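Local coordinates for uncharacterized protein YycE (Bacillus subtilis, PDB 1TWU) that is of unknown function but has the vicinal oxygen chelate fold and is putatively a glyoxalase or fosfomycin-resistance protein, at residues S79-Y84 and W126-M131. Numbering follows the deposited sequence.
Sequences SLLVFY and WRIVFM
Leu80-Tyr84 and Arg127-Met131 run as neighbouring parallel strands, their axes 4.7 Å apart at 22°. Leu81 and Phe83 each use N-H and C=O toward the partner strand. The straightest bond is Phe83 N to Val129 O, at 2.7 Å and 176°. Arg127 N makes a weak hydrogen bond to Ser79 O.

On one face lie Leu81, Phe83, Ile128 and Phe130. Trp126 CG is anti to the backbone N (chi1 -163°). The indole end comes in toward strand 80-84, with Leu81 CB over its six-membered ring, a CH-pi contact 3.9 Å from the centroid. A water in the indole plane accepts from Trp126 NE1, donates to Leu80 O and bonds Ser79 OG. The Phe83 and Phe130 rings are near parallel, but with centroids 5.6 Å apart they barely overlap. Ile128 CG2 meets the Phe83 ring edge, 3.9 Å from Phe83 CE2.

On the other face Leu80 CD1 packs 3.5 Å from Arg127 CB. Val82 and Val129 lie side by side, and Val129 CG2 meets Leu80 CG at 3.9 Å. Met131 CG lies 3.8 Å from Tyr84 CE1. Arg127 NE salt-bridges Glu121.

The two are the first and last strands of a beta-alpha-beta-beta-beta module, the VOC repeat, and its only parallel neighbours. Leu80-Tyr84 also pairs antiparallel with the second subunit, continuing the sheet. The contact is largely apolar and buried, with backbone bonds setting the register and one water satisfying the indole N-H.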
ATOM      1  N   SER A  79      -2.976  -2.687  -9.857  1.00 26.95           N
ATOM      2  CA  SER A  79      -2.809  -2.417  -8.434  1.00 27.66           C
ATOM      3  C   SER A  79      -1.604  -3.259  -7.998  1.00 27.47           C
ATOM      4  O   SER A  79      -1.696  -4.487  -7.874  1.00 26.59           O
ATOM      5  CB  SER A  79      -4.069  -2.817  -7.673  1.00 27.47           C
ATOM      6  OG  SER A  79      -4.045  -2.256  -6.381  1.00 32.03           O
ATOM      7  N   LEU A  80      -0.478  -2.580  -7.776  1.00 25.47           N
ATOM      8  CA  LEU A  80       0.782  -3.233  -7.438  1.00 23.75           C
ATOM      9  C   LEU A  80       1.436  -2.904  -6.093  1.00 24.51           C
ATOM     10  O   LEU A  80       1.123  -1.906  -5.437  1.00 24.35           O
ATOM     11  CB  LEU A  80       1.823  -2.897  -8.515  1.00 20.99           C
ATOM     12  CG  LEU A  80       1.754  -3.199 -10.019  1.00 23.05           C
ATOM     13  CD1 LEU A  80       0.432  -3.808 -10.425  1.00 19.95           C
ATOM     14  CD2 LEU A  80       2.041  -1.904 -10.779  1.00 19.21           C
ATOM     15  N   LEU A  81       2.360  -3.782  -5.713  1.00 24.46           N
ATOM     16  CA  LEU A  81       3.208  -3.624  -4.535  1.00 23.33           C
ATOM     17  C   LEU A  81       4.557  -3.926  -5.182  1.00 23.27           C
ATOM     18  O   LEU A  81       4.840  -5.070  -5.531  1.00 23.12           O
ATOM     19  CB  LEU A  81       2.915  -4.653  -3.437  1.00 21.66           C
ATOM     20  CG  LEU A  81       3.970  -4.626  -2.313  1.00 22.41           C
ATOM     21  CD1 LEU A  81       4.081  -3.223  -1.741  1.00 21.02           C
ATOM     22  CD2 LEU A  81       3.612  -5.610  -1.210  1.00 22.18           C
ATOM     23  N   VAL A  82       5.370  -2.896  -5.373  1.00 23.31           N
ATOM     24  CA  VAL A  82       6.654  -3.078  -6.028  1.00 23.42           C
ATOM     25  C   VAL A  82       7.876  -3.096  -5.112  1.00 25.01           C
ATOM     26  O   VAL A  82       8.094  -2.184  -4.310  1.00 24.43           O
ATOM     27  CB  VAL A  82       6.884  -1.991  -7.103  1.00 22.68           C
ATOM     28  CG1 VAL A  82       8.111  -2.343  -7.937  1.00 20.87           C
ATOM     29  CG2 VAL A  82       5.658  -1.856  -7.989  1.00 23.54           C
ATOM     30  N   PHE A  83       8.669  -4.154  -5.243  1.00 26.23           N
ATOM     31  CA  PHE A  83       9.899  -4.306  -4.482  1.00 26.74           C
ATOM     32  C   PHE A  83      11.039  -4.075  -5.467  1.00 27.98           C
ATOM     33  O   PHE A  83      11.174  -4.824  -6.433  1.00 28.84           O
ATOM     34  CB  PHE A  83      10.015  -5.722  -3.921  1.00 27.51           C
ATOM     35  CG  PHE A  83       9.149  -5.984  -2.717  1.00 29.02           C
ATOM     36  CD1 PHE A  83       9.454  -5.408  -1.485  1.00 27.42           C
ATOM     37  CD2 PHE A  83       8.045  -6.832  -2.809  1.00 28.33           C
ATOM     38  CE1 PHE A  83       8.675  -5.678  -0.361  1.00 27.29           C
ATOM     39  CE2 PHE A  83       7.259  -7.105  -1.691  1.00 28.48           C
ATOM     40  CZ  PHE A  83       7.575  -6.528  -0.463  1.00 27.83           C
ATOM     41  N   TYR A  84      11.837  -3.034  -5.244  1.00 29.03           N
ATOM     42  CA  TYR A  84      12.983  -2.742  -6.111  1.00 30.12           C
ATOM     43  C   TYR A  84      14.175  -3.536  -5.587  1.00 31.04           C
ATOM     44  O   TYR A  84      14.770  -3.180  -4.572  1.00 31.90           O
ATOM     45  CB  TYR A  84      13.288  -1.240  -6.102  1.00 28.74           C
ATOM     46  CG  TYR A  84      12.288  -0.450  -6.910  1.00 29.90           C
ATOM     47  CD1 TYR A  84      12.368  -0.411  -8.300  1.00 28.27           C
ATOM     48  CD2 TYR A  84      11.210   0.186  -6.293  1.00 30.43           C
ATOM     49  CE1 TYR A  84      11.396   0.234  -9.062  1.00 30.48           C
ATOM     50  CE2 TYR A  84      10.226   0.832  -7.045  1.00 30.79           C
ATOM     51  CZ  TYR A  84      10.325   0.852  -8.428  1.00 31.12           C
ATOM     52  OH  TYR A  84       9.353   1.473  -9.180  1.00 30.56           O
ATOM     53  N   TRP A 126      -3.303  -9.747  -5.597  1.00 24.08           N
ATOM     54  CA  TRP A 126      -2.577  -8.488  -5.542  1.00 23.40           C
ATOM     55  C   TRP A 126      -1.305  -8.763  -6.341  1.00 23.55           C
ATOM     56  O   TRP A 126      -0.716  -9.833  -6.206  1.00 23.29           O
ATOM     57  CB  TRP A 126      -2.244  -8.116  -4.092  1.00 21.75           C
ATOM     58  CG  TRP A 126      -1.863  -6.663  -3.919  1.00 21.53           C
ATOM     59  CD1 TRP A 126      -2.102  -5.633  -4.797  1.00 21.13           C
ATOM     60  CD2 TRP A 126      -1.219  -6.072  -2.781  1.00 20.94           C
ATOM     61  NE1 TRP A 126      -1.648  -4.447  -4.274  1.00 20.35           N
ATOM     62  CE2 TRP A 126      -1.101  -4.686  -3.040  1.00 20.71           C
ATOM     63  CE3 TRP A 126      -0.734  -6.577  -1.566  1.00 18.85           C
ATOM     64  CZ2 TRP A 126      -0.519  -3.801  -2.125  1.00 19.83           C
ATOM     65  CZ3 TRP A 126      -0.158  -5.697  -0.657  1.00 17.48           C
ATOM     66  CH2 TRP A 126      -0.056  -4.325  -0.944  1.00 17.72           C
ATOM     67  N   ARG A 127      -0.907  -7.819  -7.192  1.00 23.58           N
ATOM     68  CA  ARG A 127       0.284  -7.980  -8.025  1.00 24.72           C
ATOM     69  C   ARG A 127       1.567  -7.588  -7.281  1.00 24.99           C
ATOM     70  O   ARG A 127       1.813  -6.412  -7.009  1.00 23.51           O
ATOM     71  CB  ARG A 127       0.156  -7.136  -9.306  1.00 26.62           C
ATOM     72  CG  ARG A 127      -0.983  -7.532 -10.256  1.00 29.25           C
ATOM     73  CD  ARG A 127      -0.738  -8.884 -10.892  1.00 30.92           C
ATOM     74  NE  ARG A 127      -1.856  -9.351 -11.713  1.00 34.17           N
ATOM     75  CZ  ARG A 127      -1.986  -9.142 -13.023  1.00 35.14           C
ATOM     76  NH1 ARG A 127      -1.072  -8.460 -13.698  1.00 35.61           N
ATOM     77  NH2 ARG A 127      -3.023  -9.651 -13.668  1.00 36.05           N
ATOM     78  N   ILE A 128       2.378  -8.586  -6.950  1.00 23.39           N
ATOM     79  CA  ILE A 128       3.634  -8.340  -6.254  1.00 23.44           C
ATOM     80  C   ILE A 128       4.746  -8.303  -7.314  1.00 23.97           C
ATOM     81  O   ILE A 128       5.071  -9.314  -7.948  1.00 22.45           O
ATOM     82  CB  ILE A 128       3.923  -9.449  -5.201  1.00 22.06           C
ATOM     83  CG1 ILE A 128       2.661  -9.734  -4.378  1.00 21.30           C
ATOM     84  CG2 ILE A 128       5.049  -9.008  -4.266  1.00 22.31           C
ATOM     85  CD1 ILE A 128       2.062  -8.513  -3.717  1.00 20.56           C
ATOM     86  N   VAL A 129       5.323  -7.125  -7.508  1.00 24.38           N
ATOM     87  CA  VAL A 129       6.366  -6.956  -8.506  1.00 24.15           C
ATOM     88  C   VAL A 129       7.763  -6.839  -7.914  1.00 25.32           C
ATOM     89  O   VAL A 129       7.982  -6.186  -6.894  1.00 24.46           O
ATOM     90  CB  VAL A 129       6.081  -5.705  -9.382  1.00 23.04           C
ATOM     91  CG1 VAL A 129       7.051  -5.643 -10.565  1.00 21.38           C
ATOM     92  CG2 VAL A 129       4.644  -5.742  -9.867  1.00 23.65           C
ATOM     93  N   PHE A 130       8.706  -7.500  -8.567  1.00 26.52           N
ATOM     94  CA  PHE A 130      10.104  -7.460  -8.169  1.00 28.21           C
ATOM     95  C   PHE A 130      10.836  -6.854  -9.371  1.00 28.99           C
ATOM     96  O   PHE A 130      11.006  -7.504 -10.406  1.00 28.44           O
ATOM     97  CB  PHE A 130      10.583  -8.879  -7.859  1.00 28.51           C
ATOM     98  CG  PHE A 130       9.828  -9.524  -6.733  1.00 29.15           C
ATOM     99  CD1 PHE A 130      10.255  -9.374  -5.414  1.00 30.51           C
ATOM    100  CD2 PHE A 130       8.654 -10.227  -6.981  1.00 28.23           C
ATOM    101  CE1 PHE A 130       9.520  -9.915  -4.353  1.00 30.40           C
ATOM    102  CE2 PHE A 130       7.912 -10.771  -5.935  1.00 28.93           C
ATOM    103  CZ  PHE A 130       8.346 -10.614  -4.616  1.00 29.57           C
ATOM    104  N   MET A 131      11.226  -5.590  -9.236  1.00 30.67           N
ATOM    105  CA  MET A 131      11.905  -4.871 -10.308  1.00 32.40           C
ATOM    106  C   MET A 131      13.412  -4.786 -10.066  1.00 34.24           C
ATOM    107  O   MET A 131      13.870  -4.390  -8.986  1.00 33.27           O
ATOM    108  CB  MET A 131      11.299  -3.466 -10.452  1.00 33.00           C
ATOM    109  CG  MET A 131      11.856  -2.618 -11.601  1.00 34.73           C
ATOM    110  SD  MET A 131      11.745  -3.351 -13.256  1.00 35.34           S
ATOM    111  CE  MET A 131      10.013  -3.585 -13.418  1.00 33.90           C
TER
HETATM  112  O   HOH W   1      -1.636  -1.349  -4.801  1.00 27.02           O